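Local coordinates for uncharacterized protein (Parabacteroides merdae ATCC 43184, PDB 5BMT) that is of unknown function but probably belongs to a bacterial lipoprotein family with an OB domain, and has an immunoglobulin-like fold, at residues Leu93-Leu104 with Leu159-Glu167; Tyr189-Ser197 with Ile229-Ala237. All blocks are in the same frame, centred on the assembly; numbering follows the deposited sequence. Where two conformers were deposited one is given.

Both contacts are made on the large mixed beta sheet of this protein, described as having an immunoglobulin-like fold, with their centres 28 Å apart and their nearest atoms about 5 Å apart, so they do not touch. Along the chain, both segments of interaction 1 precede those of interaction 2. In interaction 1, the loop and short strand of 93-104 fold onto strand 153-167 and are held by a buried arginine-glutamate pair. In interaction 2, helix 186-198 is pinned by the end of strand 221-233 and the tail that follows it. Strand 203-214 links the two, pairing with both 153-167 and 221-233. One contact fastens a loop to the sheet, the other the helix to the strand end and tail.

Interaction 1: Leu93-Leu104 with Leu159-Glu167; sequences LDSMALDNELLL and LCLRAQKRE
R162 reaches from strand 153-167 into the curve of loop 93-104 and grips E101 side-on, through NE to OE2 (2.8 Å) and NH2 to OE1 (2.8 Å), with the carboxylate and guanidinium planes only 17° apart. A bend at chi3 (72°) turns the guanidinium toward the loop, where two further N-H groups find backbone carbonyls: NH1 donates to O of D94 at 2.8 Å, and NH2 also donates to O of M96, a selenomethionine. Arginine suits this place because its flat, five-donor head can serve a carboxylate and two carbonyls at once. E101 OE1 also accepts from the backbone N of L98 (2.8 Å), which locks the type II turn from L98 to E101 to the salt bridge. These bonds probably keep both groups charged despite burial.

Further along, E101 and Q164 form an antiparallel non-hydrogen-bonded pair, and Q164 NE2 meets O of D99 on a lone pair at 2.9 Å. K165 N bonds to N100 O (2.9 Å) and L102 N to A163 O; a water accepts from A163 N and lies 2.7 Å from both E101 OE2 and L102 O.

On the side of the strand that carries A163, L104 CD1 rests on the alanine methyl (3.9 Å), while its CD2 meets CD2 of L161. L104 and L161 bear on strands 118-126 and 203-214, A163 on Y137 of strand 134-140, and R162 on W224 of strand 221-233.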
loop_
_atom_site.group_PDB
_atom_site.type_symbol
_atom_site.label_atom_id
_atom_site.label_comp_id
_atom_site.label_asym_id
_atom_site.label_seq_id
_atom_site.Cartn_x
_atom_site.Cartn_y
_atom_site.Cartn_z
ATOM N N LEU A 93 -5.986 -16.337 -10.016
ATOM C CA LEU A 93 -5.849 -16.423 -11.467
ATOM C C LEU A 93 -4.828 -17.471 -11.853
ATOM O O LEU A 93 -3.970 -17.798 -11.044
ATOM C CB LEU A 93 -5.386 -15.060 -12.008
ATOM C CG LEU A 93 -6.336 -13.875 -11.731
ATOM C CD1 LEU A 93 -5.699 -12.546 -12.152
ATOM C CD2 LEU A 93 -7.645 -14.074 -12.424
ATOM N N ASP A 94 -4.915 -17.988 -13.077
ATOM C CA ASP A 94 -3.917 -18.950 -13.546
ATOM C C ASP A 94 -2.810 -18.189 -14.334
ATOM O O ASP A 94 -2.804 -16.950 -14.357
ATOM C CB ASP A 94 -4.564 -20.091 -14.364
ATOM C CG ASP A 94 -5.282 -19.678 -15.640
ATOM O OD1 ASP A 94 -5.049 -18.550 -16.119
ATOM O OD2 ASP A 94 -6.066 -20.500 -16.171
ATOM N N SER A 95 -1.887 -18.942 -14.968
ATOM C CA SER A 95 -0.748 -18.382 -15.700
ATOM C C SER A 95 -1.120 -17.746 -17.039
ATOM O O SER A 95 -0.263 -17.106 -17.651
ATOM C CB SER A 95 0.319 -19.448 -15.917
ATOM O OG SER A 95 0.900 -19.796 -14.673
HETATM N N MSE A 96 -2.377 -17.892 -17.508
HETATM C CA MSE A 96 -2.740 -17.258 -18.778
HETATM C C MSE A 96 -2.593 -15.741 -18.692
HETATM O O MSE A 96 -3.056 -15.139 -17.712
HETATM C CB MSE A 96 -4.170 -17.605 -19.199
HETATM C CG MSE A 96 -4.411 -19.109 -19.406
HETATM SE SE MSE A 96 -3.227 -19.967 -20.732
HETATM C CE MSE A 96 -3.555 -18.760 -22.291
ATOM N N ALA A 97 -1.978 -15.120 -19.715
ATOM C CA ALA A 97 -1.829 -13.664 -19.708
ATOM C C ALA A 97 -3.198 -12.988 -19.864
ATOM O O ALA A 97 -4.063 -13.453 -20.617
ATOM C CB ALA A 97 -0.886 -13.219 -20.828
ATOM N N LEU A 98 -3.391 -11.895 -19.135
ATOM C CA LEU A 98 -4.578 -11.070 -19.236
ATOM C C LEU A 98 -4.480 -10.231 -20.484
ATOM O O LEU A 98 -3.372 -10.009 -20.980
ATOM C CB LEU A 98 -4.666 -10.144 -18.004
ATOM C CG LEU A 98 -4.688 -10.839 -16.643
ATOM C CD1 LEU A 98 -4.701 -9.831 -15.546
ATOM C CD2 LEU A 98 -5.877 -11.806 -16.511
ATOM N N ASP A 99 -5.614 -9.727 -20.991
ATOM C CA ASP A 99 -5.544 -8.828 -22.138
ATOM C C ASP A 99 -4.745 -7.586 -21.733
ATOM O O ASP A 99 -4.941 -7.073 -20.624
ATOM C CB ASP A 99 -6.946 -8.422 -22.606
ATOM C CG ASP A 99 -7.818 -9.550 -23.141
ATOM O OD1 ASP A 99 -7.256 -10.564 -23.631
ATOM O OD2 ASP A 99 -9.060 -9.400 -23.114
ATOM N N ASN A 100 -3.778 -7.175 -22.584
ATOM C CA ASN A 100 -2.945 -5.984 -22.373
ATOM C C ASN A 100 -2.104 -6.099 -21.084
ATOM O O ASN A 100 -1.746 -5.083 -20.497
ATOM C CB ASN A 100 -3.815 -4.698 -22.341
ATOM C CG ASN A 100 -4.605 -4.506 -23.612
ATOM O OD1 ASN A 100 -5.835 -4.404 -23.604
ATOM N ND2 ASN A 100 -3.922 -4.545 -24.730
ATOM N N GLU A 101 -1.793 -7.329 -20.657
ATOM C CA GLU A 101 -1.011 -7.515 -19.443
ATOM C C GLU A 101 0.394 -6.927 -19.576
ATOM O O GLU A 101 1.009 -6.999 -20.644
ATOM C CB GLU A 101 -0.919 -8.996 -19.060
ATOM C CG GLU A 101 -0.275 -9.185 -17.690
ATOM C CD GLU A 101 -0.624 -10.418 -16.894
ATOM O OE1 GLU A 101 -1.207 -11.369 -17.460
ATOM O OE2 GLU A 101 -0.303 -10.430 -15.688
ATOM N N LEU A 102 0.906 -6.382 -18.455
ATOM C CA LEU A 102 2.260 -5.843 -18.378
ATOM C C LEU A 102 3.120 -6.653 -17.439
ATOM O O LEU A 102 2.645 -7.089 -16.383
ATOM C CB LEU A 102 2.200 -4.409 -17.824
ATOM C CG LEU A 102 1.419 -3.426 -18.665
ATOM C CD1 LEU A 102 1.193 -2.148 -17.886
ATOM C CD2 LEU A 102 2.150 -3.100 -19.981
ATOM N N LEU A 103 4.403 -6.775 -17.756
ATOM C CA LEU A 103 5.356 -7.371 -16.836
ATOM C C LEU A 103 5.750 -6.320 -15.817
ATOM O O LEU A 103 5.808 -5.114 -16.141
ATOM C CB LEU A 103 6.609 -7.839 -17.572
ATOM C CG LEU A 103 6.375 -8.924 -18.578
ATOM C CD1 LEU A 103 7.684 -9.226 -19.350
ATOM C CD2 LEU A 103 5.817 -10.196 -17.912
ATOM N N LEU A 104 6.077 -6.765 -14.617
ATOM C CA LEU A 104 6.531 -5.866 -13.549
ATOM C C LEU A 104 7.977 -6.182 -13.185
ATOM O O LEU A 104 8.488 -7.260 -13.513
ATOM C CB LEU A 104 5.629 -6.030 -12.318
ATOM C CG LEU A 104 4.295 -5.263 -12.305
ATOM C CD1 LEU A 104 3.285 -5.865 -13.235
ATOM C CD2 LEU A 104 3.676 -5.366 -10.917
ATOM N N LEU A 159 0.472 -12.944 -1.906
ATOM C CA LEU A 159 -0.528 -12.202 -2.667
ATOM C C LEU A 159 0.023 -12.058 -4.083
ATOM O O LEU A 159 1.234 -12.230 -4.277
ATOM C CB LEU A 159 -0.766 -10.823 -2.034
ATOM C CG LEU A 159 -1.692 -10.756 -0.818
ATOM C CD1 LEU A 159 -1.129 -11.516 0.384
ATOM C CD2 LEU A 159 -1.937 -9.311 -0.424
ATOM N N CYS A 160 -0.837 -11.788 -5.055
ATOM C CA CYS A 160 -0.374 -11.630 -6.416
ATOM C C CYS A 160 -0.825 -10.298 -6.993
ATOM O O CYS A 160 -1.991 -9.934 -6.887
ATOM C CB CYS A 160 -0.863 -12.786 -7.274
ATOM S SG CYS A 160 -0.426 -12.619 -9.013
ATOM N N LEU A 161 0.114 -9.569 -7.631
ATOM C CA LEU A 161 -0.218 -8.292 -8.263
ATOM C C LEU A 161 0.019 -8.411 -9.751
ATOM O O LEU A 161 1.122 -8.810 -10.181
ATOM C CB LEU A 161 0.599 -7.126 -7.711
ATOM C CG LEU A 161 0.249 -5.746 -8.310
ATOM C CD1 LEU A 161 -1.168 -5.309 -7.949
ATOM C CD2 LEU A 161 1.229 -4.698 -7.835
ATOM N N ARG A 162 -1.037 -8.123 -10.539
ATOM C CA ARG A 162 -0.939 -8.094 -11.982
ATOM C C ARG A 162 -1.470 -6.770 -12.509
ATOM O O ARG A 162 -2.248 -6.086 -11.826
ATOM C CB ARG A 162 -1.636 -9.307 -12.605
ATOM C CG ARG A 162 -0.821 -10.549 -12.193
ATOM C CD ARG A 162 -1.458 -11.873 -12.464
ATOM N NE ARG A 162 -1.459 -12.172 -13.889
ATOM C CZ ARG A 162 -1.888 -13.321 -14.402
ATOM N NH1 ARG A 162 -2.294 -14.300 -13.604
ATOM N NH2 ARG A 162 -1.863 -13.517 -15.710
ATOM N N ALA A 163 -0.995 -6.383 -13.681
ATOM C CA ALA A 163 -1.328 -5.090 -14.277
ATOM C C ALA A 163 -1.781 -5.223 -15.710
ATOM O O ALA A 163 -1.234 -6.057 -16.445
ATOM C CB ALA A 163 -0.106 -4.187 -14.253
ATOM N N GLN A 164 -2.690 -4.334 -16.108
ATOM C CA GLN A 164 -3.123 -4.216 -17.505
ATOM C C GLN A 164 -2.910 -2.790 -17.957
ATOM O O GLN A 164 -3.196 -1.863 -17.194
ATOM C CB GLN A 164 -4.602 -4.585 -17.700
ATOM C CG GLN A 164 -4.912 -6.062 -17.449
ATOM C CD GLN A 164 -6.409 -6.283 -17.458
ATOM O OE1 GLN A 164 -7.127 -5.864 -16.548
ATOM N NE2 GLN A 164 -6.918 -6.934 -18.498
ATOM N N LYS A 165 -2.430 -2.599 -19.194
ATOM C CA LYS A 165 -2.294 -1.246 -19.728
ATOM C C LYS A 165 -3.686 -0.744 -20.125
ATOM O O LYS A 165 -4.411 -1.471 -20.822
ATOM C CB LYS A 165 -1.331 -1.219 -20.933
ATOM C CG LYS A 165 -0.830 0.193 -21.276
ATOM C CD LYS A 165 -0.075 0.255 -22.618
ATOM C CE LYS A 165 1.169 -0.588 -22.674
ATOM N NZ LYS A 165 1.863 -0.431 -23.988
ATOM N N ARG A 166 -4.058 0.470 -19.669
ATOM C CA ARG A 166 -5.366 1.035 -20.039
ATOM C C ARG A 166 -5.223 2.209 -21.012
ATOM O O ARG A 166 -6.117 2.402 -21.847
ATOM C CB ARG A 166 -6.167 1.460 -18.805
ATOM C CG ARG A 166 -6.461 0.308 -17.830
ATOM C CD ARG A 166 -7.473 -0.745 -18.318
ATOM N NE ARG A 166 -8.824 -0.200 -18.490
ATOM C CZ ARG A 166 -9.734 -0.103 -17.526
ATOM N NH1 ARG A 166 -9.466 -0.542 -16.302
ATOM N NH2 ARG A 166 -10.942 0.378 -17.792
ATOM N N GLU A 167 -4.125 2.980 -20.935
ATOM C CA GLU A 167 -3.833 4.092 -21.865
ATOM C C GLU A 167 -2.384 3.972 -22.273
ATOM O O GLU A 167 -1.528 3.781 -21.411
ATOM C CB GLU A 167 -4.122 5.470 -21.247
ATOM C CG GLU A 167 -5.592 5.729 -20.934
ATOM C CD GLU A 167 -5.916 7.006 -20.177
ATOM O OE1 GLU A 167 -5.348 8.069 -20.517
ATOM O OE2 GLU A 167 -6.783 6.952 -19.274
HETATM O O HOH W 1 0.866 -8.199 -14.678
#

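Interaction 2: Tyr189-Ser197 with Ile229-Ala237; sequences YSMLKGKES and ISQFSIEEA. With SO4 (sulfate ion), chain D.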
loop_
_atom_site.group_PDB
_atom_site.type_symbol
_atom_site.label_atom_id
_atom_site.label_comp_id
_atom_site.label_asym_id
_atom_site.label_seq_id
_atom_site.Cartn_x
_atom_site.Cartn_y
_atom_site.Cartn_z
ATOM N N TYR A 189 -6.850 -8.303 6.636
ATOM C CA TYR A 189 -6.390 -8.285 8.020
ATOM C C TYR A 189 -7.228 -9.200 8.900
ATOM O O TYR A 189 -6.649 -9.988 9.654
ATOM C CB TYR A 189 -6.484 -6.834 8.556
ATOM C CG TYR A 189 -6.099 -6.733 10.020
ATOM C CD1 TYR A 189 -4.772 -6.515 10.396
ATOM C CD2 TYR A 189 -7.056 -6.860 11.024
ATOM C CE1 TYR A 189 -4.407 -6.436 11.740
ATOM C CE2 TYR A 189 -6.704 -6.759 12.371
ATOM C CZ TYR A 189 -5.380 -6.533 12.719
ATOM O OH TYR A 189 -5.034 -6.478 14.053
ATOM N N SER A 190 -8.569 -9.092 8.827
ATOM C CA SER A 190 -9.443 -9.901 9.673
ATOM C C SER A 190 -9.241 -11.379 9.403
ATOM O O SER A 190 -9.179 -12.166 10.360
ATOM C CB SER A 190 -10.905 -9.525 9.462
ATOM O OG SER A 190 -11.097 -8.165 9.815
HETATM N N MSE A 191 -9.092 -11.764 8.113
HETATM C CA MSE A 191 -8.928 -13.165 7.786
HETATM C C MSE A 191 -7.584 -13.694 8.280
HETATM O O MSE A 191 -7.568 -14.763 8.911
HETATM C CB MSE A 191 -9.078 -13.383 6.284
HETATM C CG MSE A 191 -9.027 -14.853 5.890
HETATM SE SE MSE A 191 -9.130 -15.049 3.978
HETATM C CE MSE A 191 -7.475 -14.316 3.564
ATOM N N LEU A 192 -6.481 -12.998 7.981
ATOM C CA LEU A 192 -5.163 -13.493 8.404
ATOM C C LEU A 192 -4.979 -13.390 9.910
ATOM O O LEU A 192 -4.301 -14.251 10.478
ATOM C CB LEU A 192 -4.019 -12.817 7.651
ATOM C CG LEU A 192 -4.094 -13.000 6.115
ATOM C CD1 LEU A 192 -2.904 -12.342 5.423
ATOM C CD2 LEU A 192 -4.142 -14.475 5.737
ATOM N N LYS A 193 -5.601 -12.404 10.579
ATOM C CA LYS A 193 -5.533 -12.342 12.038
ATOM C C LYS A 193 -6.181 -13.594 12.638
ATOM O O LYS A 193 -5.644 -14.163 13.594
ATOM C CB LYS A 193 -6.211 -11.078 12.575
ATOM C CG LYS A 193 -6.395 -11.059 14.095
ATOM C CD LYS A 193 -7.040 -9.766 14.533
ATOM C CE LYS A 193 -7.404 -9.793 15.999
ATOM N NZ LYS A 193 -8.351 -8.694 16.345
ATOM N N GLY A 194 -7.326 -14.002 12.085
ATOM C CA GLY A 194 -8.041 -15.175 12.567
ATOM C C GLY A 194 -7.211 -16.432 12.408
ATOM O O GLY A 194 -7.063 -17.194 13.370
ATOM N N LYS A 195 -6.592 -16.623 11.216
ATOM C CA LYS A 195 -5.762 -17.805 10.937
ATOM C C LYS A 195 -4.470 -17.814 11.775
ATOM O O LYS A 195 -4.114 -18.841 12.347
ATOM C CB LYS A 195 -5.380 -17.864 9.440
ATOM C CG LYS A 195 -6.552 -18.101 8.494
ATOM C CD LYS A 195 -6.103 -18.052 7.038
ATOM C CE LYS A 195 -7.249 -18.205 6.056
ATOM N NZ LYS A 195 -7.634 -19.620 5.846
ATOM N N GLU A 196 -3.768 -16.673 11.836
ATOM C CA GLU A 196 -2.489 -16.641 12.533
ATOM C C GLU A 196 -2.642 -16.620 14.058
ATOM O O GLU A 196 -1.814 -17.262 14.729
ATOM C CB GLU A 196 -1.609 -15.494 12.027
ATOM C CG GLU A 196 -1.113 -15.763 10.604
ATOM C CD GLU A 196 -0.524 -17.154 10.436
ATOM O OE1 GLU A 196 0.497 -17.443 11.100
ATOM O OE2 GLU A 196 -1.166 -18.005 9.773
ATOM N N SER A 197 -3.694 -15.978 14.618
ATOM C CA SER A 197 -3.882 -16.035 16.081
ATOM C C SER A 197 -4.214 -17.484 16.502
ATOM O O SER A 197 -3.700 -17.967 17.526
ATOM C CB SER A 197 -4.963 -15.058 16.538
ATOM O OG SER A 197 -6.230 -15.445 16.029
ATOM N N ILE A 229 9.599 -9.765 2.172
ATOM C CA ILE A 229 8.539 -10.067 3.106
ATOM C C ILE A 229 8.132 -8.788 3.863
ATOM O O ILE A 229 8.978 -7.982 4.283
ATOM C CB ILE A 229 8.997 -11.192 4.062
ATOM C CG1 ILE A 229 9.187 -12.514 3.269
ATOM C CG2 ILE A 229 8.032 -11.365 5.274
ATOM C CD1 ILE A 229 10.081 -13.555 3.992
ATOM N N SER A 230 6.821 -8.599 4.001
ATOM C CA SER A 230 6.238 -7.488 4.750
ATOM C C SER A 230 5.509 -8.062 5.944
ATOM O O SER A 230 5.004 -9.184 5.865
ATOM C CB SER A 230 5.277 -6.701 3.867
ATOM O OG SER A 230 5.834 -6.371 2.610
ATOM N N GLN A 231 5.505 -7.356 7.065
ATOM C CA GLN A 231 4.864 -7.916 8.262
ATOM C C GLN A 231 4.030 -6.892 8.957
ATOM O O GLN A 231 4.313 -5.686 8.885
ATOM C CB GLN A 231 5.937 -8.411 9.252
ATOM C CG GLN A 231 6.750 -9.569 8.687
ATOM C CD GLN A 231 7.838 -10.037 9.624
ATOM O OE1 GLN A 231 8.533 -9.239 10.265
ATOM N NE2 GLN A 231 8.020 -11.342 9.671
ATOM N N PHE A 232 3.015 -7.369 9.668
ATOM C CA PHE A 232 2.205 -6.480 10.494
ATOM C C PHE A 232 1.771 -7.202 11.748
ATOM O O PHE A 232 1.652 -8.429 11.778
ATOM C CB PHE A 232 1.005 -5.869 9.752
ATOM C CG PHE A 232 0.046 -6.856 9.125
ATOM C CD1 PHE A 232 -1.030 -7.355 9.848
ATOM C CD2 PHE A 232 0.187 -7.237 7.793
ATOM C CE1 PHE A 232 -1.934 -8.230 9.260
ATOM C CE2 PHE A 232 -0.722 -8.114 7.208
ATOM C CZ PHE A 232 -1.787 -8.589 7.941
ATOM N N SER A 233 1.546 -6.428 12.804
ATOM C CA SER A 233 1.112 -6.997 14.067
ATOM C C SER A 233 -0.390 -7.268 14.034
ATOM O O SER A 233 -1.147 -6.475 13.462
ATOM C CB SER A 233 1.437 -6.026 15.208
ATOM O OG SER A 233 0.925 -6.508 16.444
ATOM N N ILE A 234 -0.817 -8.349 14.710
ATOM C CA ILE A 234 -2.248 -8.672 14.855
ATOM C C ILE A 234 -2.654 -8.604 16.344
ATOM O O ILE A 234 -3.727 -9.073 16.721
ATOM C CB ILE A 234 -2.663 -9.985 14.167
ATOM C CG1 ILE A 234 -1.755 -11.167 14.604
ATOM C CG2 ILE A 234 -2.642 -9.790 12.635
ATOM C CD1 ILE A 234 -2.277 -12.543 14.270
ATOM N N GLU A 235 -1.793 -7.978 17.171
ATOM C CA GLU A 235 -2.101 -7.713 18.583
ATOM C C GLU A 235 -2.868 -6.398 18.640
ATOM O O GLU A 235 -2.586 -5.475 17.865
ATOM C CB GLU A 235 -0.826 -7.641 19.434
ATOM C CG GLU A 235 -0.022 -8.920 19.493
ATOM C CD GLU A 235 1.134 -8.845 20.470
ATOM O OE1 GLU A 235 2.180 -8.261 20.109
ATOM O OE2 GLU A 235 0.985 -9.350 21.605
ATOM N N GLU A 236 -3.866 -6.324 19.495
ATOM C CA GLU A 236 -4.645 -5.102 19.659
ATOM C C GLU A 236 -4.721 -4.779 21.143
ATOM O O GLU A 236 -4.373 -5.640 21.955
ATOM C CB GLU A 236 -6.017 -5.214 18.980
ATOM C CG GLU A 236 -5.921 -4.845 17.504
ATOM C CD GLU A 236 -7.065 -5.287 16.616
ATOM O OE1 GLU A 236 -8.075 -4.551 16.543
ATOM O OE2 GLU A 236 -6.927 -6.335 15.944
ATOM N N ALA A 237 -5.086 -3.527 21.493
ATOM C CA ALA A 237 -5.153 -3.023 22.878
ATOM C C ALA A 237 -6.037 -3.880 23.796
ATOM O O ALA A 237 -7.067 -4.395 23.374
ATOM C CB ALA A 237 -5.653 -1.589 22.886
HETATM S S SO4 D . -10.878 -7.276 13.153
HETATM O O1 SO4 D . -10.742 -6.385 12.004
HETATM O O2 SO4 D . -10.036 -6.789 14.248
HETATM O O3 SO4 D . -12.279 -7.299 13.579
HETATM O O4 SO4 D . -10.462 -8.630 12.788
HETATM O O HOH W 2 -2.865 -4.556 14.936
#
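Y189 on helix 186-198 sets its ring among F232 and I234, both met obliquely, with E236 OE2 at its edge, where strand 221-233 runs out through an ST turn (S233 OG accepting from the N of E235) into the C-terminal tail. The helix thus packs against a strand end of the immunoglobulin-like fold. With CG anti to the backbone N (chi1 177°), the tyrosine ring is carried along the helix flank toward the tail; tyrosine suits the place by joining an apolar ring to a hydroxyl for E236. Its plane lies 30° from that of F232, but the rings are slid apart, centroids 5.7 Å from each other, and meet through CD1 of Y189 and CE1 of F232 at 3.5 Å rather than by stacking. L111 touches both rings, and K118 makes a cation-pi contact with Y189.

I234 packs beside them. Being beta-branched, it spreads two ways: CG2 lies against K193 CB (3.8 Å) and the tyrosine ring, while CD1 reaches a turn onward to CB of E196 (3.8 Å). The carboxylate of E196 turns away, toward R155 and Y157.

Polar groups close the outer side. K193 crosses I234 obliquely with CB and CG, and its long, extended chain carries NZ on to a salt bridge with E236; a bound sulfate, probably from crystallisation, accepts a weak bond from the same NZ. A water sits within hydrogen-bonding distance of Y189 OH and the carbonyl oxygens of S233 and E235, more acceptors than its two protons can serve at once. E236 OE2 takes Y189 OH (2.7 Å) and K193 NZ (2.8 Å) from opposite faces of its carboxylate plane.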